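Local coordinates for succinoglycan biosynthesis protein (Bacillus cereus ATCC 14579, PDB 2QGM) that is of unproven function but belongs to the erythromycin esterase-like family and may take part in succinoglycan biosynthesis, at residues 54-68 against 91-104. Residues are numbered along the deposited sequence; the frame is centred on the assembly and turned at random.
Sequences TIEPSKPFEDLKPLK and TMKFRLVKYLVTEM
The guanidinium of Arg-95 is sandwiched between Thr-54 and Phe-61. Thr-54 CG2 lies over the centre of one face, 3.9 Å from Arg-95 CZ. Phe-61 CD1 sits on the opposite face, toward the rim, with the two planes 33° apart. Lys-59 O, Pro-60 O, Asp-63 OD1 and water 1 lie at its edge, near its plane. Arg-95 NH2 gives a nearly straight bond to Pro-60 O (2.7 Å, 174°) and a salt bridge to Asp-63 OD1, on the syn side of the carboxylate (2.8 Å). Arg-95 NH1 donates to Lys-59 O, meeting it from above the carbonyl plane. Glu-56 O is a weak, oblique partner of the same nitrogen. Water 1 accepts from Arg-95 NE and donates to Thr-54 O and Asp-63 OD2. These bonds fix the rotation of the buried group, and Thr-54 and Phe-61 hold it between them. The side chain gets there by running extended from CG to NE, with CG anti to the backbone N (chi1 178°).

Tyr-99 turns its edge toward a face of Phe-61 in an offset edge-to-face pair (centroids 5.5 Å apart). One face of the Tyr-99 ring takes Leu-64 CB almost exactly over the ring centre, 3.8 Å from the centroid. Lys-68 CB meets its edge near OH. At the other end of the contact, Pro-57 CG rests on the Phe-94 face, 3.7 Å from the ring centroid, as a CH-pi contact. Water 2 bridges Lys-68 NZ and Glu-103 OE1.

The arginine thus ties down a loop that includes the type I turn Glu-56 to Lys-59. That loop and the start of helix 65-71 lie along helix 87-104. The far side of helix 87-104 packs on strand 301-304 of the central mixed sheet through Val-97 and Val-101. Met-92 reaches strand 432-439, and helix 143-157 flanks Phe-94 and Lys-98.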
ATOM      1  N   THR A  54     -20.886  -3.083  -9.131  1.00 20.18           N
ATOM      2  CA  THR A  54     -20.718  -4.062  -8.059  1.00 19.81           C
ATOM      3  C   THR A  54     -19.296  -4.002  -7.525  1.00 20.14           C
ATOM      4  O   THR A  54     -18.448  -3.317  -8.093  1.00 16.20           O
ATOM      5  CB  THR A  54     -20.959  -5.482  -8.602  1.00 19.71           C
ATOM      6  OG1 THR A  54     -20.826  -6.442  -7.548  1.00 20.89           O
ATOM      7  CG2 THR A  54     -19.946  -5.811  -9.698  1.00 20.86           C
ATOM      8  N   ILE A  55     -19.049  -4.711  -6.429  1.00 19.19           N
ATOM      9  CA  ILE A  55     -17.718  -4.788  -5.832  1.00 20.73           C
ATOM     10  C   ILE A  55     -17.205  -6.223  -6.016  1.00 20.57           C
ATOM     11  O   ILE A  55     -16.040  -6.512  -5.744  1.00 20.34           O
ATOM     12  CB  ILE A  55     -17.745  -4.493  -4.313  1.00 20.60           C
ATOM     13  CG1 ILE A  55     -18.650  -5.492  -3.605  1.00 21.02           C
ATOM     14  CG2 ILE A  55     -18.241  -3.081  -4.048  1.00 21.43           C
ATOM     15  CD1 ILE A  55     -18.652  -5.329  -2.108  1.00 21.51           C
ATOM     16  N   GLU A  56     -18.085  -7.109  -6.480  1.00 20.87           N
ATOM     17  CA  GLU A  56     -17.754  -8.522  -6.669  1.00 22.32           C
ATOM     18  C   GLU A  56     -16.689  -8.776  -7.723  1.00 21.05           C
ATOM     19  O   GLU A  56     -16.881  -8.493  -8.897  1.00 20.74           O
ATOM     20  CB  GLU A  56     -19.016  -9.324  -7.010  1.00 25.60           C
ATOM     21  CG  GLU A  56     -20.034  -9.374  -5.885  1.00 31.63           C
ATOM     22  CD  GLU A  56     -19.416  -9.794  -4.559  1.00 36.06           C
ATOM     23  OE1 GLU A  56     -18.784 -10.873  -4.507  1.00 37.88           O
ATOM     24  OE2 GLU A  56     -19.562  -9.042  -3.567  1.00 37.84           O
ATOM     25  N   PRO A  57     -15.536  -9.325  -7.309  1.00 21.58           N
ATOM     26  CA  PRO A  57     -14.460  -9.598  -8.265  1.00 21.00           C
ATOM     27  C   PRO A  57     -14.814 -10.604  -9.373  1.00 21.73           C
ATOM     28  O   PRO A  57     -14.257 -10.549 -10.469  1.00 22.71           O
ATOM     29  CB  PRO A  57     -13.326 -10.096  -7.364  1.00 21.35           C
ATOM     30  CG  PRO A  57     -13.560  -9.349  -6.099  1.00 20.41           C
ATOM     31  CD  PRO A  57     -15.059  -9.482  -5.925  1.00 21.64           C
ATOM     32  N   SER A  58     -15.747 -11.510  -9.092  0.50 20.93           N
ATOM     33  CA  SER A  58     -16.138 -12.525 -10.064  0.50 20.61           C
ATOM     34  C   SER A  58     -17.030 -12.033 -11.205  0.50 21.69           C
ATOM     35  O   SER A  58     -17.155 -12.706 -12.233  0.50 20.05           O
ATOM     36  CB  SER A  58     -16.828 -13.688  -9.353  0.50 20.33           C
ATOM     37  OG  SER A  58     -17.978 -13.254  -8.654  0.50 19.91           O
ATOM     38  N   LYS A  59     -17.648 -10.869 -11.029  1.00 22.30           N
ATOM     39  CA  LYS A  59     -18.529 -10.308 -12.051  1.00 23.41           C
ATOM     40  C   LYS A  59     -17.787  -9.671 -13.225  1.00 23.76           C
ATOM     41  O   LYS A  59     -16.632  -9.259 -13.093  1.00 22.96           O
ATOM     42  CB  LYS A  59     -19.461  -9.263 -11.416  1.00 22.79           C
ATOM     43  CG  LYS A  59     -20.413  -9.838 -10.383  1.00 27.57           C
ATOM     44  CD  LYS A  59     -21.446 -10.755 -11.024  1.00 28.38           C
ATOM     45  CE  LYS A  59     -22.389 -11.319  -9.975  1.00 31.04           C
ATOM     46  NZ  LYS A  59     -23.467 -12.145 -10.584  1.00 31.92           N
ATOM     47  N   PRO A  60     -18.452  -9.585 -14.392  1.00 22.86           N
ATOM     48  CA  PRO A  60     -17.884  -8.995 -15.611  1.00 23.88           C
ATOM     49  C   PRO A  60     -17.282  -7.618 -15.312  1.00 22.63           C
ATOM     50  O   PRO A  60     -17.745  -6.926 -14.413  1.00 24.87           O
ATOM     51  CB  PRO A  60     -19.094  -8.912 -16.543  1.00 25.53           C
ATOM     52  CG  PRO A  60     -19.915 -10.082 -16.128  1.00 25.13           C
ATOM     53  CD  PRO A  60     -19.849 -10.002 -14.617  1.00 24.12           C
ATOM     54  N   PHE A  61     -16.276  -7.221 -16.088  1.00 23.81           N
ATOM     55  CA  PHE A  61     -15.596  -5.944 -15.876  1.00 23.22           C
ATOM     56  C   PHE A  61     -16.009  -4.809 -16.809  1.00 24.69           C
ATOM     57  O   PHE A  61     -15.233  -3.876 -17.035  1.00 25.40           O
ATOM     58  CB  PHE A  61     -14.078  -6.141 -15.998  1.00 22.30           C
ATOM     59  CG  PHE A  61     -13.499  -7.065 -14.967  1.00 23.26           C
ATOM     60  CD1 PHE A  61     -13.644  -6.790 -13.612  1.00 24.64           C
ATOM     61  CD2 PHE A  61     -12.772  -8.193 -15.349  1.00 24.47           C
ATOM     62  CE1 PHE A  61     -13.076  -7.620 -12.646  1.00 26.72           C
ATOM     63  CE2 PHE A  61     -12.198  -9.029 -14.391  1.00 26.69           C
ATOM     64  CZ  PHE A  61     -12.349  -8.743 -13.032  1.00 26.84           C
ATOM     65  N   GLU A  62     -17.221  -4.872 -17.354  1.00 24.71           N
ATOM     66  CA  GLU A  62     -17.677  -3.830 -18.263  1.00 26.68           C
ATOM     67  C   GLU A  62     -17.649  -2.426 -17.659  1.00 24.79           C
ATOM     68  O   GLU A  62     -17.322  -1.462 -18.350  1.00 23.88           O
ATOM     69  CB  GLU A  62     -19.095  -4.133 -18.761  1.00 30.37           C
ATOM     70  CG  GLU A  62     -19.160  -5.221 -19.819  1.00 36.28           C
ATOM     71  CD  GLU A  62     -18.403  -4.853 -21.088  1.00 39.82           C
ATOM     72  OE1 GLU A  62     -18.751  -3.826 -21.718  1.00 42.01           O
ATOM     73  OE2 GLU A  62     -17.463  -5.591 -21.457  1.00 41.47           O
ATOM     74  N   ASP A  63     -17.979  -2.307 -16.375  1.00 23.57           N
ATOM     75  CA  ASP A  63     -18.003  -0.992 -15.740  1.00 23.28           C
ATOM     76  C   ASP A  63     -16.620  -0.442 -15.407  1.00 22.23           C
ATOM     77  O   ASP A  63     -16.496   0.692 -14.941  1.00 20.74           O
ATOM     78  CB  ASP A  63     -18.887  -1.012 -14.481  1.00 24.82           C
ATOM     79  CG  ASP A  63     -18.339  -1.905 -13.395  1.00 25.44           C
ATOM     80  OD1 ASP A  63     -17.613  -2.868 -13.720  1.00 25.61           O
ATOM     81  OD2 ASP A  63     -18.647  -1.652 -12.210  1.00 26.20           O
ATOM     82  N   LEU A  64     -15.581  -1.234 -15.657  1.00 19.80           N
ATOM     83  CA  LEU A  64     -14.218  -0.784 -15.387  1.00 21.34           C
ATOM     84  C   LEU A  64     -13.496  -0.342 -16.658  1.00 20.75           C
ATOM     85  O   LEU A  64     -12.327   0.044 -16.610  1.00 21.51           O
ATOM     86  CB  LEU A  64     -13.412  -1.887 -14.689  1.00 18.33           C
ATOM     87  CG  LEU A  64     -13.941  -2.284 -13.305  1.00 18.64           C
ATOM     88  CD1 LEU A  64     -13.113  -3.423 -12.719  1.00 19.63           C
ATOM     89  CD2 LEU A  64     -13.916  -1.072 -12.389  1.00 18.70           C
ATOM     90  N   LYS A  65     -14.186  -0.393 -17.794  1.00 22.79           N
ATOM     91  CA  LYS A  65     -13.572   0.030 -19.044  1.00 22.02           C
ATOM     92  C   LYS A  65     -13.118   1.492 -18.971  1.00 21.78           C
ATOM     93  O   LYS A  65     -12.086   1.848 -19.538  1.00 20.68           O
ATOM     94  CB  LYS A  65     -14.532  -0.178 -20.218  1.00 25.72           C
ATOM     95  CG  LYS A  65     -14.858  -1.652 -20.465  1.00 26.03           C
ATOM     96  CD  LYS A  65     -15.159  -1.937 -21.937  1.00 32.12           C
ATOM     97  CE  LYS A  65     -16.324  -1.114 -22.460  1.00 33.07           C
ATOM     98  NZ  LYS A  65     -16.600  -1.419 -23.897  1.00 36.60           N
ATOM     99  N   PRO A  66     -13.883   2.360 -18.286  1.00 22.14           N
ATOM    100  CA  PRO A  66     -13.431   3.754 -18.215  1.00 21.50           C
ATOM    101  C   PRO A  66     -12.098   3.843 -17.470  1.00 21.44           C
ATOM    102  O   PRO A  66     -11.313   4.757 -17.701  1.00 20.23           O
ATOM    103  CB  PRO A  66     -14.559   4.442 -17.456  1.00 22.36           C
ATOM    104  CG  PRO A  66     -15.757   3.677 -17.884  1.00 23.37           C
ATOM    105  CD  PRO A  66     -15.272   2.236 -17.810  1.00 21.20           C
ATOM    106  N   LEU A  67     -11.851   2.876 -16.590  1.00 18.87           N
ATOM    107  CA  LEU A  67     -10.625   2.856 -15.804  1.00 19.68           C
ATOM    108  C   LEU A  67      -9.379   2.589 -16.642  1.00 19.63           C
ATOM    109  O   LEU A  67      -8.309   3.148 -16.374  1.00 19.64           O
ATOM    110  CB  LEU A  67     -10.718   1.812 -14.686  1.00 19.57           C
ATOM    111  CG  LEU A  67      -9.523   1.757 -13.722  1.00 18.58           C
ATOM    112  CD1 LEU A  67      -9.418   3.074 -12.961  1.00 18.17           C
ATOM    113  CD2 LEU A  67      -9.686   0.587 -12.763  1.00 19.99           C
ATOM    114  N   LYS A  68      -9.511   1.739 -17.657  1.00 19.05           N
ATOM    115  CA  LYS A  68      -8.384   1.411 -18.527  1.00 20.63           C
ATOM    116  C   LYS A  68      -7.952   2.662 -19.278  1.00 20.53           C
ATOM    117  O   LYS A  68      -6.762   2.889 -19.493  1.00 20.31           O
ATOM    118  CB  LYS A  68      -8.774   0.313 -19.529  1.00 20.92           C
ATOM    119  CG  LYS A  68      -7.622  -0.129 -20.434  1.00 24.91           C
ATOM    120  CD  LYS A  68      -7.994  -1.344 -21.282  1.00 27.11           C
ATOM    121  CE  LYS A  68      -6.820  -1.786 -22.148  1.00 28.98           C
ATOM    122  NZ  LYS A  68      -7.113  -3.023 -22.927  1.00 31.06           N
ATOM    123  N   THR A  91     -12.778  -5.385  -0.649  1.00 16.15           N
ATOM    124  CA  THR A  91     -13.306  -6.214  -1.726  1.00 16.61           C
ATOM    125  C   THR A  91     -13.275  -5.488  -3.070  1.00 15.10           C
ATOM    126  O   THR A  91     -12.956  -6.095  -4.090  1.00 14.02           O
ATOM    127  CB  THR A  91     -14.742  -6.678  -1.411  1.00 16.81           C
ATOM    128  OG1 THR A  91     -14.718  -7.505  -0.242  1.00 17.23           O
ATOM    129  CG2 THR A  91     -15.312  -7.483  -2.574  1.00 16.24           C
HETATM  130  N   MSE A  92     -13.596  -4.197  -3.077  1.00 15.73           N
HETATM  131  CA  MSE A  92     -13.568  -3.444  -4.326  1.00 14.67           C
HETATM  132  C   MSE A  92     -12.128  -3.334  -4.826  1.00 13.65           C
HETATM  133  O   MSE A  92     -11.881  -3.335  -6.027  1.00 14.32           O
HETATM  134  CB  MSE A  92     -14.172  -2.049  -4.138  1.00 15.83           C
HETATM  135  CG  MSE A  92     -14.111  -1.131  -5.372  1.00 13.67           C
HETATM  136 SE   MSE A  92     -15.213  -1.769  -6.843  1.00 24.89          SE
HETATM  137  CE  MSE A  92     -13.865  -2.349  -8.073  1.00 23.11           C
ATOM    138  N   LYS A  93     -11.172  -3.235  -3.909  1.00 14.07           N
ATOM    139  CA  LYS A  93      -9.777  -3.162  -4.304  1.00 14.59           C
ATOM    140  C   LYS A  93      -9.343  -4.485  -4.924  1.00 12.98           C
ATOM    141  O   LYS A  93      -8.540  -4.510  -5.841  1.00 14.59           O
ATOM    142  CB  LYS A  93      -8.889  -2.805  -3.110  1.00 12.82           C
ATOM    143  CG  LYS A  93      -8.984  -1.339  -2.732  1.00 15.18           C
ATOM    144  CD  LYS A  93      -8.102  -0.962  -1.556  1.00 16.69           C
ATOM    145  CE  LYS A  93      -6.636  -1.063  -1.905  1.00 18.70           C
ATOM    146  NZ  LYS A  93      -5.814  -0.628  -0.748  1.00 20.45           N
ATOM    147  N   PHE A  94      -9.880  -5.582  -4.407  1.00 13.80           N
ATOM    148  CA  PHE A  94      -9.595  -6.906  -4.942  1.00 14.64           C
ATOM    149  C   PHE A  94     -10.148  -6.944  -6.378  1.00 14.42           C
ATOM    150  O   PHE A  94      -9.480  -7.424  -7.293  1.00 13.90           O
ATOM    151  CB  PHE A  94     -10.263  -7.940  -4.019  1.00 14.65           C
ATOM    152  CG  PHE A  94     -10.268  -9.360  -4.530  1.00 16.41           C
ATOM    153  CD1 PHE A  94      -9.457  -9.777  -5.588  1.00 15.05           C
ATOM    154  CD2 PHE A  94     -11.101 -10.299  -3.915  1.00 16.58           C
ATOM    155  CE1 PHE A  94      -9.485 -11.110  -6.023  1.00 15.77           C
ATOM    156  CE2 PHE A  94     -11.133 -11.624  -4.340  1.00 16.30           C
ATOM    157  CZ  PHE A  94     -10.323 -12.040  -5.398  1.00 13.12           C
ATOM    158  N   ARG A  95     -11.356  -6.420  -6.582  1.00 13.70           N
ATOM    159  CA  ARG A  95     -11.927  -6.406  -7.926  1.00 15.64           C
ATOM    160  C   ARG A  95     -11.013  -5.599  -8.850  1.00 14.57           C
ATOM    161  O   ARG A  95     -10.707  -6.027  -9.960  1.00 15.74           O
ATOM    162  CB  ARG A  95     -13.344  -5.810  -7.905  1.00 15.56           C
ATOM    163  CG  ARG A  95     -14.017  -5.698  -9.261  1.00 19.25           C
ATOM    164  CD  ARG A  95     -15.488  -5.318  -9.101  1.00 18.83           C
ATOM    165  NE  ARG A  95     -16.105  -4.902 -10.359  1.00 18.40           N
ATOM    166  CZ  ARG A  95     -16.417  -5.724 -11.355  1.00 20.83           C
ATOM    167  NH1 ARG A  95     -16.183  -7.027 -11.252  1.00 19.46           N
ATOM    168  NH2 ARG A  95     -16.954  -5.238 -12.469  1.00 20.54           N
ATOM    169  N   LEU A  96     -10.562  -4.438  -8.376  1.00 15.29           N
ATOM    170  CA  LEU A  96      -9.669  -3.583  -9.153  1.00 15.67           C
ATOM    171  C   LEU A  96      -8.360  -4.304  -9.491  1.00 14.99           C
ATOM    172  O   LEU A  96      -7.896  -4.248 -10.622  1.00 13.13           O
ATOM    173  CB  LEU A  96      -9.360  -2.297  -8.380  1.00 16.41           C
ATOM    174  CG  LEU A  96      -9.972  -0.966  -8.830  1.00 21.08           C
ATOM    175  CD1 LEU A  96     -11.255  -1.183  -9.620  1.00 19.38           C
ATOM    176  CD2 LEU A  96     -10.206  -0.089  -7.600  1.00 18.23           C
ATOM    177  N   VAL A  97      -7.770  -4.972  -8.506  1.00 14.87           N
ATOM    178  CA  VAL A  97      -6.530  -5.715  -8.710  1.00 13.66           C
ATOM    179  C   VAL A  97      -6.751  -6.777  -9.781  1.00 15.00           C
ATOM    180  O   VAL A  97      -5.973  -6.905 -10.730  1.00 13.72           O
ATOM    181  CB  VAL A  97      -6.060  -6.396  -7.385  1.00 14.44           C
ATOM    182  CG1 VAL A  97      -4.910  -7.367  -7.666  1.00 17.03           C
ATOM    183  CG2 VAL A  97      -5.626  -5.332  -6.374  1.00 16.17           C
ATOM    184  N   LYS A  98      -7.837  -7.528  -9.652  1.00 13.37           N
ATOM    185  CA  LYS A  98      -8.129  -8.571 -10.626  1.00 14.80           C
ATOM    186  C   LYS A  98      -8.242  -7.999 -12.041  1.00 14.26           C
ATOM    187  O   LYS A  98      -7.756  -8.598 -13.005  1.00 15.61           O
ATOM    188  CB  LYS A  98      -9.416  -9.301 -10.236  1.00 13.78           C
ATOM    189  CG  LYS A  98      -9.599 -10.622 -10.957  1.00 20.61           C
ATOM    190  CD  LYS A  98     -10.823 -11.360 -10.443  1.00 23.86           C
ATOM    191  CE  LYS A  98     -10.984 -12.693 -11.136  1.00 27.74           C
ATOM    192  NZ  LYS A  98     -12.259 -13.341 -10.741  1.00 30.35           N
ATOM    193  N   TYR A  99      -8.876  -6.840 -12.170  1.00 14.55           N
ATOM    194  CA  TYR A  99      -9.015  -6.205 -13.476  1.00 14.58           C
ATOM    195  C   TYR A  99      -7.648  -5.790 -14.029  1.00 15.30           C
ATOM    196  O   TYR A  99      -7.333  -6.050 -15.191  1.00 15.46           O
ATOM    197  CB  TYR A  99      -9.928  -4.980 -13.374  1.00 16.54           C
ATOM    198  CG  TYR A  99     -10.083  -4.241 -14.681  1.00 17.67           C
ATOM    199  CD1 TYR A  99     -10.844  -4.772 -15.719  1.00 19.67           C
ATOM    200  CD2 TYR A  99      -9.447  -3.018 -14.888  1.00 18.24           C
ATOM    201  CE1 TYR A  99     -10.968  -4.094 -16.934  1.00 21.26           C
ATOM    202  CE2 TYR A  99      -9.562  -2.341 -16.093  1.00 20.22           C
ATOM    203  CZ  TYR A  99     -10.320  -2.882 -17.113  1.00 20.44           C
ATOM    204  OH  TYR A  99     -10.410  -2.225 -18.322  1.00 21.63           O
ATOM    205  N   LEU A 100      -6.829  -5.151 -13.195  1.00 14.44           N
ATOM    206  CA  LEU A 100      -5.497  -4.721 -13.630  1.00 14.59           C
ATOM    207  C   LEU A 100      -4.635  -5.900 -14.076  1.00 13.36           C
ATOM    208  O   LEU A 100      -3.908  -5.815 -15.065  1.00 12.43           O
ATOM    209  CB  LEU A 100      -4.772  -3.982 -12.498  1.00 14.26           C
ATOM    210  CG  LEU A 100      -5.320  -2.611 -12.099  1.00 19.05           C
ATOM    211  CD1 LEU A 100      -4.419  -2.008 -11.042  1.00 19.56           C
ATOM    212  CD2 LEU A 100      -5.405  -1.695 -13.310  1.00 19.15           C
ATOM    213  N   VAL A 101      -4.717  -7.010 -13.352  1.00 15.63           N
ATOM    214  CA  VAL A 101      -3.917  -8.179 -13.698  1.00 15.47           C
ATOM    215  C   VAL A 101      -4.397  -8.862 -14.979  1.00 17.28           C
ATOM    216  O   VAL A 101      -3.610  -9.099 -15.897  1.00 16.50           O
ATOM    217  CB  VAL A 101      -3.909  -9.220 -12.539  1.00 14.70           C
ATOM    218  CG1 VAL A 101      -3.242 -10.506 -12.988  1.00 14.01           C
ATOM    219  CG2 VAL A 101      -3.155  -8.670 -11.349  1.00 14.00           C
ATOM    220  N   THR A 102      -5.693  -9.139 -15.043  1.00 16.20           N
ATOM    221  CA  THR A 102      -6.278  -9.829 -16.182  1.00 18.69           C
ATOM    222  C   THR A 102      -6.501  -9.020 -17.459  1.00 19.52           C
ATOM    223  O   THR A 102      -6.442  -9.581 -18.557  1.00 20.08           O
ATOM    224  CB  THR A 102      -7.625 -10.465 -15.798  1.00 20.00           C
ATOM    225  OG1 THR A 102      -8.542  -9.432 -15.427  1.00 19.72           O
ATOM    226  CG2 THR A 102      -7.459 -11.427 -14.638  1.00 21.74           C
ATOM    227  N   GLU A 103      -6.761  -7.722 -17.335  1.00 18.50           N
ATOM    228  CA  GLU A 103      -7.029  -6.884 -18.511  1.00 19.65           C
ATOM    229  C   GLU A 103      -5.969  -5.828 -18.857  1.00 20.36           C
ATOM    230  O   GLU A 103      -5.945  -5.321 -19.982  1.00 20.96           O
ATOM    231  CB  GLU A 103      -8.384  -6.175 -18.339  1.00 22.39           C
ATOM    232  CG  GLU A 103      -9.597  -7.099 -18.222  1.00 23.45           C
ATOM    233  CD  GLU A 103      -9.758  -8.020 -19.423  1.00 25.48           C
ATOM    234  OE1 GLU A 103      -9.482  -7.579 -20.554  1.00 26.92           O
ATOM    235  OE2 GLU A 103     -10.173  -9.181 -19.236  1.00 27.50           O
HETATM  236  N   MSE A 104      -5.093  -5.500 -17.909  1.00 19.08           N
HETATM  237  CA  MSE A 104      -4.089  -4.475 -18.163  1.00 17.50           C
HETATM  238  C   MSE A 104      -2.629  -4.876 -17.970  1.00 17.96           C
HETATM  239  O   MSE A 104      -1.740  -4.024 -17.955  1.00 17.42           O
HETATM  240  CB  MSE A 104      -4.406  -3.237 -17.318  1.00 19.09           C
HETATM  241  CG  MSE A 104      -5.698  -2.551 -17.725  1.00 21.57           C
HETATM  242 SE   MSE A 104      -5.922  -0.853 -16.861  1.00 28.78          SE
HETATM  243  CE  MSE A 104      -4.507   0.111 -17.758  1.00 24.68           C
TER
HETATM  244  O   HOH W   1     -16.967  -2.278 -10.211  1.00 20.09           O
HETATM  245  O   HOH W   2      -8.942  -4.841 -21.624  1.00 37.88           O